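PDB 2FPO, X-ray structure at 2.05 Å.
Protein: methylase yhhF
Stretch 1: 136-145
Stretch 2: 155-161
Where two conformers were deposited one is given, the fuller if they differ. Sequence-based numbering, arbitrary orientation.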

ATOM      1  N   LEU A 136       0.383   9.664 -12.033  1.00 32.73           N
ATOM      2  CA  LEU A 136       0.661   9.275 -10.646  1.00 32.10           C
ATOM      3  C   LEU A 136       1.641   8.109 -10.535  1.00 31.80           C
ATOM      4  O   LEU A 136       2.520   8.133  -9.699  1.00 32.38           O
ATOM      5  CB  LEU A 136      -0.632   8.904  -9.887  1.00 32.29           C
ATOM      6  CG  LEU A 136      -1.756   9.946  -9.721  1.00 32.68           C
ATOM      7  CD1 LEU A 136      -2.922   9.306  -9.024  1.00 31.85           C
ATOM      8  CD2 LEU A 136      -1.309  11.222  -8.956  1.00 33.12           C
ATOM      9  N   LEU A 137       1.478   7.068 -11.335  1.00 31.13           N
ATOM     10  CA  LEU A 137       2.197   5.826 -11.039  1.00 31.01           C
ATOM     11  C   LEU A 137       3.729   5.975 -11.068  1.00 30.66           C
ATOM     12  O   LEU A 137       4.394   5.728 -10.063  1.00 29.70           O
ATOM     13  CB  LEU A 137       1.774   4.691 -11.976  1.00 30.44           C
ATOM     14  CG  LEU A 137       2.333   3.295 -11.631  1.00 31.52           C
ATOM     15  CD1 LEU A 137       1.838   2.801 -10.266  1.00 29.51           C
ATOM     16  CD2 LEU A 137       1.970   2.273 -12.673  1.00 31.89           C
ATOM     17  N   GLU A 138       4.274   6.366 -12.219  1.00 30.01           N
ATOM     18  CA  GLU A 138       5.713   6.508 -12.334  1.00 31.47           C
ATOM     19  C   GLU A 138       6.298   7.600 -11.457  1.00 30.89           C
ATOM     20  O   GLU A 138       7.428   7.448 -10.992  1.00 29.74           O
ATOM     21  CB  GLU A 138       6.149   6.724 -13.779  1.00 32.92           C
ATOM     22  CG  GLU A 138       6.609   5.438 -14.448  1.00 38.57           C
ATOM     23  CD  GLU A 138       5.556   4.835 -15.336  1.00 46.00           C
ATOM     24  OE1 GLU A 138       4.423   4.619 -14.829  1.00 50.80           O
ATOM     25  OE2 GLU A 138       5.859   4.584 -16.531  1.00 45.55           O
ATOM     26  N   GLU A 139       5.527   8.683 -11.267  1.00 29.82           N
ATOM     27  CA  GLU A 139       5.890   9.821 -10.426  1.00 30.51           C
ATOM     28  C   GLU A 139       6.070   9.397  -8.976  1.00 30.19           C
ATOM     29  O   GLU A 139       7.013   9.817  -8.304  1.00 29.61           O
ATOM     30  CB  GLU A 139       4.787  10.888 -10.470  1.00 29.76           C
ATOM     31  CG  GLU A 139       4.754  11.727 -11.760  1.00 31.16           C
ATOM     32  CD  GLU A 139       4.053  11.030 -12.945  1.00 34.99           C
ATOM     33  OE1 GLU A 139       3.538   9.895 -12.798  1.00 32.93           O
ATOM     34  OE2 GLU A 139       4.027  11.633 -14.046  1.00 37.06           O
ATOM     35  N   THR A 140       5.144   8.569  -8.509  1.00 29.43           N
ATOM     36  CA  THR A 140       5.146   8.060  -7.130  1.00 29.88           C
ATOM     37  C   THR A 140       6.356   7.169  -6.928  1.00 29.14           C
ATOM     38  O   THR A 140       7.091   7.305  -5.963  1.00 28.94           O
ATOM     39  CB  THR A 140       3.819   7.283  -6.807  1.00 29.16           C
ATOM     40  OG1 THR A 140       2.715   8.190  -6.899  1.00 30.39           O
ATOM     41  CG2 THR A 140       3.846   6.714  -5.380  1.00 30.12           C
ATOM     42  N   ILE A 141       6.547   6.246  -7.862  1.00 28.64           N
ATOM     43  CA  ILE A 141       7.711   5.364  -7.886  1.00 27.62           C
ATOM     44  C   ILE A 141       9.054   6.126  -7.794  1.00 28.58           C
ATOM     45  O   ILE A 141       9.941   5.740  -7.034  1.00 27.92           O
ATOM     46  CB  ILE A 141       7.663   4.483  -9.145  1.00 27.64           C
ATOM     47  CG1 ILE A 141       6.654   3.339  -8.918  1.00 27.81           C
ATOM     48  CG2 ILE A 141       9.103   3.991  -9.579  1.00 26.05           C
ATOM     49  CD1 ILE A 141       6.210   2.622 -10.221  1.00 25.04           C
ATOM     50  N   ASN A 142       9.179   7.226  -8.529  1.00 28.71           N
ATOM     51  CA  ASN A 142      10.443   7.990  -8.490  1.00 30.28           C
ATOM     52  C   ASN A 142      10.622   8.755  -7.202  1.00 29.87           C
ATOM     53  O   ASN A 142      11.734   8.864  -6.704  1.00 29.89           O
ATOM     54  CB  ASN A 142      10.553   8.943  -9.666  1.00 30.71           C
ATOM     55  CG  ASN A 142      10.835   8.229 -10.970  1.00 34.05           C
ATOM     56  OD1 ASN A 142      10.391   8.669 -12.027  1.00 37.82           O
ATOM     57  ND2 ASN A 142      11.595   7.147 -10.909  1.00 37.11           N
ATOM     58  N   LEU A 143       9.526   9.295  -6.663  1.00 29.61           N
ATOM     59  CA  LEU A 143       9.581   9.996  -5.378  1.00 29.12           C
ATOM     60  C   LEU A 143       9.946   9.049  -4.251  1.00 29.13           C
ATOM     61  O   LEU A 143      10.758   9.404  -3.406  1.00 27.95           O
ATOM     62  CB  LEU A 143       8.263  10.708  -5.072  1.00 29.16           C
ATOM     63  CG  LEU A 143       7.995  11.926  -5.980  1.00 28.60           C
ATOM     64  CD1 LEU A 143       6.506  12.184  -6.041  1.00 26.11           C
ATOM     65  CD2 LEU A 143       8.746  13.177  -5.554  1.00 29.57           C
ATOM     66  N   LEU A 144       9.352   7.844  -4.252  1.00 28.82           N
ATOM     67  CA  LEU A 144       9.685   6.807  -3.250  1.00 27.64           C
ATOM     68  C   LEU A 144      11.171   6.514  -3.237  1.00 28.03           C
ATOM     69  O   LEU A 144      11.825   6.532  -2.194  1.00 26.76           O
ATOM     70  CB  LEU A 144       8.867   5.499  -3.467  1.00 28.12           C
ATOM     71  CG  LEU A 144       7.363   5.563  -3.158  1.00 25.26           C
ATOM     72  CD1 LEU A 144       6.693   4.245  -3.620  1.00 27.44           C
ATOM     73  CD2 LEU A 144       7.173   5.802  -1.629  1.00 21.67           C
ATOM     74  N   GLU A 145      11.714   6.251  -4.414  1.00 29.17           N
ATOM     75  CA  GLU A 145      13.150   5.993  -4.564  1.00 29.08           C
ATOM     76  C   GLU A 145      14.058   7.198  -4.239  1.00 29.89           C
ATOM     77  O   GLU A 145      15.143   7.014  -3.717  1.00 28.70           O
ATOM     78  CB  GLU A 145      13.441   5.491  -5.977  1.00 29.59           C
ATOM     79  CG  GLU A 145      14.924   5.175  -6.296  1.00 27.63           C
ATOM     80  CD  GLU A 145      15.518   4.117  -5.381  1.00 29.26           C
ATOM     81  OE1 GLU A 145      14.792   3.169  -5.004  1.00 28.11           O
ATOM     82  OE2 GLU A 145      16.728   4.230  -5.045  1.00 27.12           O
ATOM     83  N   LEU A 155      10.017  -3.879  -0.497  1.00 30.02           N
ATOM     84  CA  LEU A 155       9.066  -4.446  -1.453  1.00 29.66           C
ATOM     85  C   LEU A 155       8.039  -3.392  -1.758  1.00 29.49           C
ATOM     86  O   LEU A 155       7.514  -2.763  -0.837  1.00 30.65           O
ATOM     87  CB  LEU A 155       8.387  -5.685  -0.856  1.00 28.79           C
ATOM     88  CG  LEU A 155       9.409  -6.795  -0.636  1.00 29.38           C
ATOM     89  CD1 LEU A 155       8.937  -7.814   0.397  1.00 27.32           C
ATOM     90  CD2 LEU A 155       9.783  -7.443  -1.987  1.00 30.57           C
ATOM     91  N   ILE A 156       7.808  -3.135  -3.037  1.00 29.75           N
ATOM     92  CA  ILE A 156       6.830  -2.140  -3.476  1.00 29.13           C
ATOM     93  C   ILE A 156       5.761  -2.829  -4.353  1.00 29.30           C
ATOM     94  O   ILE A 156       6.053  -3.397  -5.397  1.00 29.89           O
ATOM     95  CB  ILE A 156       7.484  -0.977  -4.256  1.00 28.87           C
ATOM     96  CG1 ILE A 156       8.668  -0.369  -3.490  1.00 28.84           C
ATOM     97  CG2 ILE A 156       6.445   0.101  -4.627  1.00 28.90           C
ATOM     98  CD1 ILE A 156      10.063  -1.013  -3.846  1.00 29.48           C
ATOM     99  N   TYR A 157       4.529  -2.783  -3.901  1.00 29.30           N
ATOM    100  CA  TYR A 157       3.423  -3.398  -4.620  1.00 29.31           C
ATOM    101  C   TYR A 157       2.890  -2.348  -5.573  1.00 28.17           C
ATOM    102  O   TYR A 157       2.654  -1.206  -5.168  1.00 26.62           O
ATOM    103  CB  TYR A 157       2.338  -3.880  -3.635  1.00 30.62           C
ATOM    104  CG  TYR A 157       0.991  -4.242  -4.257  1.00 33.14           C
ATOM    105  CD1 TYR A 157       0.822  -5.426  -4.985  1.00 34.52           C
ATOM    106  CD2 TYR A 157      -0.108  -3.400  -4.103  1.00 32.08           C
ATOM    107  CE1 TYR A 157      -0.425  -5.757  -5.553  1.00 36.21           C
ATOM    108  CE2 TYR A 157      -1.342  -3.718  -4.661  1.00 34.07           C
ATOM    109  CZ  TYR A 157      -1.500  -4.882  -5.384  1.00 35.32           C
ATOM    110  OH  TYR A 157      -2.740  -5.174  -5.911  1.00 38.17           O
ATOM    111  N   VAL A 158       2.742  -2.738  -6.834  1.00 27.45           N
ATOM    112  CA  VAL A 158       2.282  -1.850  -7.887  1.00 29.18           C
ATOM    113  C   VAL A 158       1.159  -2.558  -8.629  1.00 30.07           C
ATOM    114  O   VAL A 158       1.293  -3.703  -9.054  1.00 29.65           O
ATOM    115  CB  VAL A 158       3.439  -1.444  -8.895  1.00 29.59           C
ATOM    116  CG1 VAL A 158       2.889  -0.593 -10.029  1.00 29.69           C
ATOM    117  CG2 VAL A 158       4.533  -0.701  -8.180  1.00 29.80           C
ATOM    118  N   GLU A 159       0.019  -1.883  -8.704  1.00 30.98           N
ATOM    119  CA  GLU A 159      -1.122  -2.360  -9.438  1.00 32.14           C
ATOM    120  C   GLU A 159      -1.335  -1.464 -10.686  1.00 32.85           C
ATOM    121  O   GLU A 159      -1.299  -0.221 -10.600  1.00 32.16           O
ATOM    122  CB  GLU A 159      -2.338  -2.334  -8.516  1.00 31.60           C
ATOM    123  CG  GLU A 159      -3.585  -2.833  -9.131  1.00 36.40           C
ATOM    124  CD  GLU A 159      -4.729  -2.978  -8.125  1.00 39.19           C
ATOM    125  OE1 GLU A 159      -4.490  -3.467  -6.990  1.00 37.73           O
ATOM    126  OE2 GLU A 159      -5.865  -2.615  -8.510  1.00 40.92           O
ATOM    127  N   SER A 160      -1.547  -2.106 -11.837  1.00 33.16           N
ATOM    128  CA  SER A 160      -1.653  -1.393 -13.101  1.00 33.17           C
ATOM    129  C   SER A 160      -2.366  -2.205 -14.180  1.00 32.99           C
ATOM    130  O   SER A 160      -2.203  -3.408 -14.248  1.00 32.22           O
ATOM    131  CB  SER A 160      -0.254  -1.002 -13.585  1.00 33.07           C
ATOM    132  OG  SER A 160      -0.334  -0.071 -14.646  1.00 35.08           O
ATOM    133  N   GLU A 161      -3.135  -1.527 -15.033  1.00 33.31           N
ATOM    134  CA  GLU A 161      -3.795  -2.179 -16.161  0.50 33.66           C
ATOM    135  C   GLU A 161      -2.752  -2.735 -17.122  1.00 34.17           C
ATOM    136  O   GLU A 161      -1.787  -2.042 -17.463  1.00 34.09           O
ATOM    137  CB  GLU A 161      -4.714  -1.197 -16.898  0.50 33.33           C
ATOM    138  CG  GLU A 161      -5.993  -0.855 -16.156  0.50 32.70           C
ATOM    139  CD  GLU A 161      -5.750  -0.156 -14.817  0.50 31.85           C
ATOM    140  OE1 GLU A 161      -4.978   0.838 -14.776  0.50 29.51           O
ATOM    141  OE2 GLU A 161      -6.341  -0.612 -13.810  0.50 30.14           O
TER

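Helix 137-145 packs against strand 155-161 with their chain directions nearly antiparallel, at 168°, and with axes that approach to 10.8 Å. The contact is small, burying 202 Å² summed over both sides, and no hydrogen bond crosses it.

Apolar packing carries most of the interface. L137, on the first turn of the helix, directs its CA-to-CB bond toward the strand and, with chi1 in t and chi2 in p, brings CD1 to 3.6 Å from CG1 of V158. These two residues contribute the largest covered areas. V158 also meets the next turn of the helix, where I141 CD1 lies 4.2 Å from V158 CG2; the CA-to-CB bond of I141 points sideways, but the end of its side chain comes nearer the strand. One valine thus touches two helical residues four apart, one with each methyl. Farther along, L144 CD1 reaches I156 CG2 at 4.3 Å, about as far as I141 CD1 is from V158 CG2 and looser than the contact of L137 with V158. Because the directions oppose, later helix residues meet earlier strand residues. The strand's alternation selects the partners: I156, V158 and S160 all point their CA-to-CB bonds toward the helix.

Contacts between apolar and polar atoms are fewer. L137 CD2 sits 3.8 Å from S160 OG, a van der Waals contact; that hydroxyl is hydrogen-bonded elsewhere in the structure. E159 turns its CA-to-CB bond away, and its carbonyl O is what comes near the helix, 4.4 Å from L137 CD1.

Within each stretch, hydrogen bonds tie side chains to their own segment. At the helix start, L136 O accepts from both T140 N, at 2.9 Å, and T140 OG1, at 2.8 Å, so the threonine hydroxyl is satisfied locally. On the strand, Y157 OH donates to E159 OE1 at 2.7 Å, linking two side chains that make no close contact with the helix.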